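Local coordinates for uncharacterized protein DUF1470 (PDB 3H0N) that is of unknown function but binds zinc through a treble-clef zinc finger and possibly acts as a stress-induced transcription regulator, at residues A[39-44]-A[61-66]; A[166-171]-A[175-180]. All coordinates share one frame; numbering follows the deposited sequence.

Contact 1. Residues A[39-44]-A[61-66]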
ATOM      1  N   GLU A  39       8.821  14.894  24.543  1.00 11.81           N
ATOM      2  CA  GLU A  39       8.853  13.517  25.066  1.00 13.26           C
ATOM      3  C   GLU A  39       7.761  12.608  24.463  1.00 10.75           C
ATOM      4  O   GLU A  39       7.983  11.408  24.235  1.00 10.28           O
ATOM      5  CB  GLU A  39       8.713  13.527  26.598  1.00 12.92           C
ATOM      6  CG  GLU A  39       9.933  14.068  27.336  1.00 17.08           C
ATOM      7  CD  GLU A  39       9.983  15.593  27.465  1.00 24.27           C
ATOM      8  OE1 GLU A  39       9.080  16.313  26.992  1.00 14.86           O
ATOM      9  OE2 GLU A  39      10.971  16.085  28.060  1.00 33.01           O
ATOM     10  N   ASP A  40       6.587  13.185  24.187  1.00 10.30           N
ATOM     11  CA  ASP A  40       5.492  12.470  23.561  1.00  9.71           C
ATOM     12  C   ASP A  40       5.897  12.050  22.160  1.00 11.78           C
ATOM     13  O   ASP A  40       5.567  10.948  21.707  1.00 12.24           O
ATOM     14  CB  ASP A  40       4.228  13.331  23.431  1.00 10.81           C
ATOM     15  CG  ASP A  40       3.629  13.749  24.766  1.00 12.46           C
ATOM     16  OD1 ASP A  40       3.602  12.925  25.696  1.00 15.62           O
ATOM     17  OD2 ASP A  40       3.175  14.892  24.871  1.00 15.12           O
ATOM     18  N   LEU A  41       6.636  12.920  21.474  1.00 10.45           N
ATOM     19  CA  LEU A  41       7.094  12.589  20.129  1.00 10.45           C
ATOM     20  C   LEU A  41       8.186  11.517  20.117  1.00  9.42           C
ATOM     21  O   LEU A  41       8.192  10.632  19.234  1.00  9.88           O
ATOM     22  CB  LEU A  41       7.550  13.848  19.404  1.00 10.11           C
ATOM     23  CG  LEU A  41       6.482  14.957  19.311  1.00 10.50           C
ATOM     24  CD1 LEU A  41       7.092  16.147  18.540  1.00 15.54           C
ATOM     25  CD2 LEU A  41       5.212  14.431  18.649  1.00 11.78           C
ATOM     26  N   HIS A  42       9.098  11.541  21.093  1.00  9.60           N
ATOM     27  CA  HIS A  42      10.081  10.471  21.177  1.00 10.23           C
ATOM     28  C   HIS A  42       9.426   9.085  21.318  1.00 11.30           C
ATOM     29  O   HIS A  42       9.857   8.111  20.692  1.00 14.65           O
ATOM     30  CB  HIS A  42      11.061  10.724  22.318  1.00  9.55           C
ATOM     31  CG  HIS A  42      12.144  11.698  21.963  1.00 11.49           C
ATOM     32  ND1 HIS A  42      13.386  11.288  21.534  1.00 20.70           N
ATOM     33  CD2 HIS A  42      12.169  13.051  21.951  1.00 22.64           C
ATOM     34  CE1 HIS A  42      14.137  12.349  21.291  1.00 24.01           C
ATOM     35  NE2 HIS A  42      13.416  13.434  21.518  1.00 12.82           N
ATOM     36  N   ASP A  43       8.361   9.011  22.087  0.50 10.34           N
ATOM     37  CA  ASP A  43       7.703   7.735  22.277  0.50 10.61           C
ATOM     38  C   ASP A  43       6.792   7.404  21.094  0.50 10.16           C
ATOM     39  O   ASP A  43       6.728   6.243  20.684  0.50 11.55           O
ATOM     40  CB  ASP A  43       6.917   7.742  23.571  0.50 10.35           C
ATOM     41  CG  ASP A  43       6.143   6.474  23.774  0.50 11.92           C
ATOM     42  OD1 ASP A  43       6.775   5.411  23.881  0.50 16.71           O
ATOM     43  OD2 ASP A  43       4.912   6.547  23.801  0.50 17.18           O
ATOM     44  N   LEU A  44       6.113   8.418  20.541  1.00 11.86           N
ATOM     45  CA  LEU A  44       5.290   8.234  19.357  1.00 11.37           C
ATOM     46  C   LEU A  44       6.031   7.627  18.164  1.00 11.92           C
ATOM     47  O   LEU A  44       5.519   6.737  17.466  1.00 13.46           O
ATOM     48  CB  LEU A  44       4.668   9.566  18.942  1.00 10.50           C
ATOM     49  CG  LEU A  44       3.755   9.551  17.715  1.00  9.22           C
ATOM     50  CD1 LEU A  44       2.401   8.833  18.046  1.00  9.89           C
ATOM     51  CD2 LEU A  44       3.494  10.955  17.205  1.00 10.32           C
ATOM     52  N   GLU A  61       4.898  22.002  17.262  1.00  9.53           N
ATOM     53  CA  GLU A  61       3.791  22.743  16.613  1.00 11.35           C
ATOM     54  C   GLU A  61       3.308  22.014  15.371  1.00 10.88           C
ATOM     55  O   GLU A  61       2.087  21.897  15.138  1.00 10.91           O
ATOM     56  CB  GLU A  61       4.190  24.173  16.274  1.00 13.83           C
ATOM     57  CG  GLU A  61       3.060  24.977  15.631  1.00 22.37           C
ATOM     58  CD  GLU A  61       3.447  26.443  15.380  1.00 40.89           C
ATOM     59  OE1 GLU A  61       3.541  27.197  16.365  1.00 44.43           O
ATOM     60  OE2 GLU A  61       3.661  26.825  14.201  1.00 48.92           O
ATOM     61  N   GLY A  62       4.230  21.454  14.595  1.00 11.17           N
ATOM     62  CA  GLY A  62       3.854  20.734  13.405  1.00 11.24           C
ATOM     63  C   GLY A  62       3.051  19.479  13.708  1.00  9.74           C
ATOM     64  O   GLY A  62       2.081  19.148  13.002  1.00 10.90           O
ATOM     65  N   PHE A  63       3.455  18.732  14.745  1.00  9.80           N
ATOM     66  CA  PHE A  63       2.702  17.553  15.130  1.00 10.41           C
ATOM     67  C   PHE A  63       1.331  17.890  15.745  1.00  9.88           C
ATOM     68  O   PHE A  63       0.389  17.137  15.535  1.00 11.45           O
ATOM     69  CB  PHE A  63       3.549  16.641  16.027  1.00  9.90           C
ATOM     70  CG  PHE A  63       4.456  15.757  15.262  1.00  9.64           C
ATOM     71  CD1 PHE A  63       3.996  14.563  14.741  1.00 11.48           C
ATOM     72  CD2 PHE A  63       5.750  16.119  15.014  1.00  9.97           C
ATOM     73  CE1 PHE A  63       4.856  13.731  14.000  1.00 12.50           C
ATOM     74  CE2 PHE A  63       6.592  15.287  14.288  1.00 12.41           C
ATOM     75  CZ  PHE A  63       6.112  14.101  13.791  1.00 12.08           C
ATOM     76  N   VAL A  64       1.245  18.987  16.482  1.00 10.61           N
ATOM     77  CA  VAL A  64      -0.077  19.428  16.986  1.00 10.49           C
ATOM     78  C   VAL A  64      -1.012  19.742  15.817  1.00 11.14           C
ATOM     79  O   VAL A  64      -2.187  19.344  15.831  1.00 11.86           O
ATOM     80  CB  VAL A  64       0.087  20.612  17.977  1.00 11.10           C
ATOM     81  CG1 VAL A  64      -1.301  21.283  18.279  1.00 14.71           C
ATOM     82  CG2 VAL A  64       0.730  20.095  19.256  1.00 14.16           C
ATOM     83  N   GLU A  65      -0.505  20.436  14.795  1.00 10.02           N
ATOM     84  CA  GLU A  65      -1.312  20.730  13.624  1.00 11.03           C
ATOM     85  C   GLU A  65      -1.690  19.474  12.851  1.00 11.65           C
ATOM     86  O   GLU A  65      -2.840  19.309  12.416  1.00 12.64           O
ATOM     87  CB  GLU A  65      -0.607  21.713  12.716  1.00 13.26           C
ATOM     88  CG  GLU A  65      -1.355  22.073  11.426  1.00 20.05           C
ATOM     89  CD  GLU A  65      -2.766  22.704  11.575  1.00 27.80           C
ATOM     90  OE1 GLU A  65      -3.240  23.019  12.699  1.00 27.21           O
ATOM     91  OE2 GLU A  65      -3.405  22.896  10.507  1.00 32.57           O
ATOM     92  N   LEU A  66      -0.731  18.565  12.699  1.00  9.76           N
ATOM     93  CA  LEU A  66      -1.017  17.277  12.042  1.00 11.02           C
ATOM     94  C   LEU A  66      -2.129  16.540  12.793  1.00 11.36           C
ATOM     95  O   LEU A  66      -3.059  16.020  12.185  1.00 11.88           O
ATOM     96  CB  LEU A  66       0.251  16.422  11.943  1.00  9.87           C
ATOM     97  CG  LEU A  66       0.056  15.056  11.318  1.00 10.68           C
ATOM     98  CD1 LEU A  66      -0.550  15.122   9.902  1.00 11.38           C
ATOM     99  CD2 LEU A  66       1.405  14.312  11.306  1.00 12.27           C
TER
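Leu-41 and Phe-63 stand where two helical segments, 39-44 and 61-66, come nearest, their CA atoms 8.3 Å apart, a gap bridged by side chains alone. Both methyls of Leu-41 reach the phenyl ring. CD2 lies over one face, 4.2 Å from the ring centroid and 28° off the normal, a CH-pi contact displaced toward the root of the ring, since its nearest atom is Phe-63 CG at 3.7 Å. The other methyl, CD1, meets Phe-63 CD2 at 3.8 Å. With CG anti to its carbonyl carbon (chi1 -57°), Leu-41 extends its fork across the gap. One turn later Leu-44 adds a looser touch, its CD2 4.4 Å from Phe-63 CD1 and oblique to the ring. The forked end of Leu-41 suits this place because it brings two methyls to the phenyl ring and has no polar atom to satisfy. Were this phenylalanine an alanine, the Leu-41 methyls would probably lose their aromatic partner and a gap would be left beside them. Phe-63 also touches Leu-121 and Val-122 of helix 121-138, while Leu-44 rests on Asp-17 and Leu-18 of helix 10-22; the contact thus joins helices 38-44 and 58-78 within a buried, largely helical core.

Contact 2. Residues A[166-171]-A[175-180]. With ZN (zinc ion), chain B.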
ATOM      1  N   ARG A 166     -16.152  -3.821  18.316  1.00 12.12           N
ATOM      2  CA  ARG A 166     -15.500  -3.163  19.447  1.00 11.40           C
ATOM      3  C   ARG A 166     -16.064  -1.756  19.677  1.00 10.56           C
ATOM      4  O   ARG A 166     -16.276  -1.009  18.730  1.00 12.71           O
ATOM      5  CB  ARG A 166     -13.998  -3.063  19.180  1.00 11.91           C
ATOM      6  CG  ARG A 166     -13.179  -2.531  20.360  1.00 11.99           C
ATOM      7  CD  ARG A 166     -11.677  -2.781  20.143  1.00 14.18           C
ATOM      8  NE  ARG A 166     -11.433  -4.216  20.185  1.00 13.90           N
ATOM      9  CZ  ARG A 166     -10.486  -4.886  19.524  1.00 12.21           C
ATOM     10  NH1 ARG A 166      -9.589  -4.252  18.798  1.00 13.66           N
ATOM     11  NH2 ARG A 166     -10.438  -6.190  19.656  1.00 15.22           N
ATOM     12  N   GLN A 167     -16.280  -1.428  20.939  1.00 10.99           N
ATOM     13  CA  GLN A 167     -16.997  -0.217  21.375  1.00 12.57           C
ATOM     14  C   GLN A 167     -16.098   0.774  22.093  1.00 12.06           C
ATOM     15  O   GLN A 167     -16.467   1.935  22.223  1.00 10.87           O
ATOM     16  CB  GLN A 167     -18.163  -0.609  22.329  1.00 15.81           C
ATOM     17  CG  GLN A 167     -19.231  -1.465  21.644  1.00 25.84           C
ATOM     18  CD  GLN A 167     -20.372  -1.948  22.559  1.00 36.01           C
ATOM     19  OE1 GLN A 167     -20.212  -2.130  23.768  1.00 34.84           O
ATOM     20  NE2 GLN A 167     -21.537  -2.150  21.959  1.00 47.04           N
ATOM     21  N   TYR A 168     -14.965   0.314  22.621  1.00 10.11           N
ATOM     22  CA  TYR A 168     -14.130   1.069  23.540  1.00 10.05           C
ATOM     23  C   TYR A 168     -12.727   1.168  23.023  1.00  9.65           C
ATOM     24  O   TYR A 168     -12.220   0.240  22.365  1.00 10.92           O
ATOM     25  CB  TYR A 168     -14.164   0.468  24.977  1.00 11.00           C
ATOM     26  CG  TYR A 168     -15.588   0.371  25.532  1.00 11.23           C
ATOM     27  CD1 TYR A 168     -16.303   1.510  25.842  1.00 12.45           C
ATOM     28  CD2 TYR A 168     -16.254  -0.830  25.657  1.00 11.52           C
ATOM     29  CE1 TYR A 168     -17.603   1.429  26.282  1.00 10.74           C
ATOM     30  CE2 TYR A 168     -17.561  -0.903  26.088  1.00 14.32           C
ATOM     31  CZ  TYR A 168     -18.219   0.220  26.397  1.00 12.74           C
ATOM     32  OH  TYR A 168     -19.538   0.213  26.827  1.00 15.86           O
ATOM     33  N   CYS A 169     -12.063   2.259  23.371  1.00  9.07           N
ATOM     34  CA  CYS A 169     -10.759   2.607  22.804  1.00  8.97           C
ATOM     35  C   CYS A 169      -9.622   1.777  23.349  1.00 11.81           C
ATOM     36  O   CYS A 169      -8.532   1.800  22.790  1.00 11.93           O
ATOM     37  CB  CYS A 169     -10.395   4.072  23.046  1.00  9.47           C
ATOM     38  SG  CYS A 169     -10.053   4.476  24.798  1.00  9.68           S
ATOM     39  N   SER A 170      -9.857   1.076  24.460  1.00 10.31           N
ATOM     40  CA  SER A 170      -8.797   0.504  25.255  1.00  9.31           C
ATOM     41  C   SER A 170      -9.307  -0.502  26.219  1.00 11.04           C
ATOM     42  O   SER A 170     -10.473  -0.503  26.591  1.00 10.00           O
ATOM     43  CB  SER A 170      -8.090   1.571  26.054  1.00  9.18           C
ATOM     44  OG  SER A 170      -8.928   2.222  26.956  1.00  9.90           O
ATOM     45  N   LEU A 171      -8.391  -1.345  26.675  1.00 12.83           N
ATOM     46  CA  LEU A 171      -8.717  -2.256  27.755  1.00 10.58           C
ATOM     47  C   LEU A 171      -9.094  -1.474  29.008  1.00 10.40           C
ATOM     48  O   LEU A 171      -9.978  -1.855  29.768  1.00 10.84           O
ATOM     49  CB  LEU A 171      -7.537  -3.212  27.985  1.00 10.44           C
ATOM     50  CG  LEU A 171      -7.705  -4.232  29.084  1.00 11.28           C
ATOM     51  CD1 LEU A 171      -8.914  -5.100  28.875  1.00 10.81           C
ATOM     52  CD2 LEU A 171      -6.387  -5.072  29.181  1.00  9.79           C
ATOM     53  N   ASN A 175     -12.492  -2.159  30.894  1.00  9.15           N
ATOM     54  CA  ASN A 175     -12.473  -2.561  32.331  1.00  8.60           C
ATOM     55  C   ASN A 175     -13.289  -1.634  33.202  1.00 11.40           C
ATOM     56  O   ASN A 175     -13.979  -2.092  34.118  1.00 12.30           O
ATOM     57  CB  ASN A 175     -11.033  -2.560  32.863  1.00  6.94           C
ATOM     58  CG  ASN A 175     -10.259  -3.759  32.463  1.00  8.64           C
ATOM     59  OD1 ASN A 175     -10.828  -4.768  32.053  1.00 10.99           O
ATOM     60  ND2 ASN A 175      -8.941  -3.687  32.630  1.00  8.45           N
ATOM     61  N   ARG A 176     -13.208  -0.331  32.936  1.00 10.65           N
ATOM     62  CA  ARG A 176     -13.984   0.651  33.719  1.00  9.77           C
ATOM     63  C   ARG A 176     -15.482   0.413  33.578  1.00 11.01           C
ATOM     64  O   ARG A 176     -16.219   0.410  34.537  1.00 10.73           O
ATOM     65  CB  ARG A 176     -13.617   2.050  33.296  1.00 11.37           C
ATOM     66  CG  ARG A 176     -14.172   3.143  34.217  1.00 15.98           C
ATOM     67  CD  ARG A 176     -13.655   4.511  33.825  1.00 22.54           C
ATOM     68  NE  ARG A 176     -12.381   4.340  33.149  1.00 23.47           N
ATOM     69  CZ  ARG A 176     -12.158   4.493  31.844  1.00 25.32           C
ATOM     70  NH1 ARG A 176     -13.099   4.922  31.002  1.00  9.04           N
ATOM     71  NH2 ARG A 176     -10.938   4.233  31.380  1.00 17.62           N
ATOM     72  N   VAL A 177     -15.915   0.134  32.363  1.00 10.03           N
ATOM     73  CA  VAL A 177     -17.309  -0.192  32.081  1.00 10.29           C
ATOM     74  C   VAL A 177     -17.734  -1.468  32.765  1.00 11.63           C
ATOM     75  O   VAL A 177     -18.771  -1.504  33.391  1.00 11.29           O
ATOM     76  CB  VAL A 177     -17.537  -0.264  30.551  1.00 11.31           C
ATOM     77  CG1 VAL A 177     -18.917  -0.855  30.245  1.00 10.94           C
ATOM     78  CG2 VAL A 177     -17.365   1.180  29.947  1.00 11.66           C
ATOM     79  N   LYS A 178     -16.904  -2.503  32.680  1.00 12.29           N
ATOM     80  CA  LYS A 178     -17.188  -3.788  33.328  1.00 11.84           C
ATOM     81  C   LYS A 178     -17.355  -3.589  34.837  1.00 11.57           C
ATOM     82  O   LYS A 178     -18.257  -4.159  35.446  1.00 12.19           O
ATOM     83  CB  LYS A 178     -16.035  -4.762  33.055  1.00 14.16           C
ATOM     84  CG  LYS A 178     -16.090  -6.094  33.819  1.00 18.77           C
ATOM     85  CD  LYS A 178     -14.867  -6.942  33.511  1.00 22.33           C
ATOM     86  N   ALA A 179     -16.423  -2.810  35.414  1.00  9.99           N
ATOM     87  CA  ALA A 179     -16.376  -2.571  36.873  1.00 11.29           C
ATOM     88  C   ALA A 179     -17.570  -1.737  37.362  1.00 11.01           C
ATOM     89  O   ALA A 179     -17.854  -1.730  38.550  1.00 10.90           O
ATOM     90  CB  ALA A 179     -15.014  -1.899  37.258  1.00 10.21           C
ATOM     91  N   ALA A 180     -18.261  -1.032  36.461  1.00 11.13           N
ATOM     92  CA  ALA A 180     -19.452  -0.223  36.822  1.00  9.99           C
ATOM     93  C   ALA A 180     -20.772  -0.981  36.604  1.00 10.21           C
ATOM     94  O   ALA A 180     -21.846  -0.533  37.037  1.00 11.76           O
ATOM     95  CB  ALA A 180     -19.451   1.105  36.014  1.00 11.42           C
TER
HETATM   96 ZN    ZN B 201     -11.906   5.212  26.011  1.00  9.23          ZN
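Tyr-168 reaches across to Val-177, whose CG2 makes an off-centre CH-pi contact, 4.1 Å from the centroid of the Tyr-168 ring, while CG1 meets the phenol oxygen OH of Tyr-168 at 3.6 Å. The two side chains cross at about a right angle, and the beta-branched valine offers both methyls to the outer end of the tyrosine. On one ring face of Tyr-168 lies CB of Gln-167, toward the rim.

Farther along, Leu-171 O accepts the backbone N-H of Asn-175 at 2.8 Å, an early bond of the helix, with an N-H...O angle of 159°. The side chains of this pair meet in van der Waals contact, Leu-171 CD1 lying 3.7 Å from Asn-175 OD1.

Next to Tyr-168, Cys-169 fixes the loop by binding the zinc ion through SG at 2.3 Å. Soft, polarisable sulfur suits zinc, and through the metal Cys-169 is tied to Cys-173 of helix 171-180 and to Cys-148 and Cys-153 from earlier in the chain, the four-cysteine site of the treble-clef finger. Ser-170 sets the helix start: at the N-cap, its OG accepts the N-H of Cys-173, steadying the turn that carries this second ligand. The segment 166-171 thus leads from strand 156-158 into helix 171-180, with Tyr-168 leaning on Cys-173 and Gln-174 of that helix and on Asn-149 in the loop after strand 145-147.

Contact 1 is buried and contact 2 lies at the surface; their centres are 27 Å apart, their nearest atoms are about 14 Å apart, and they share no helix or strand. Contact 1 pairs two separate helices of the putative regulator region by apolar side chains alone, as befits a place shielded from water. Contact 2, later in the chain within the CGNR zinc finger, is local: a loop meets the helix it leads into, and metal coordination, an N-cap and a helical hydrogen bond join the aliphatic-aromatic packing. A methyl-to-ring contact recurs in both, but the leucine lies over the phenylalanine face, whereas the valine meets the tyrosine off-centre.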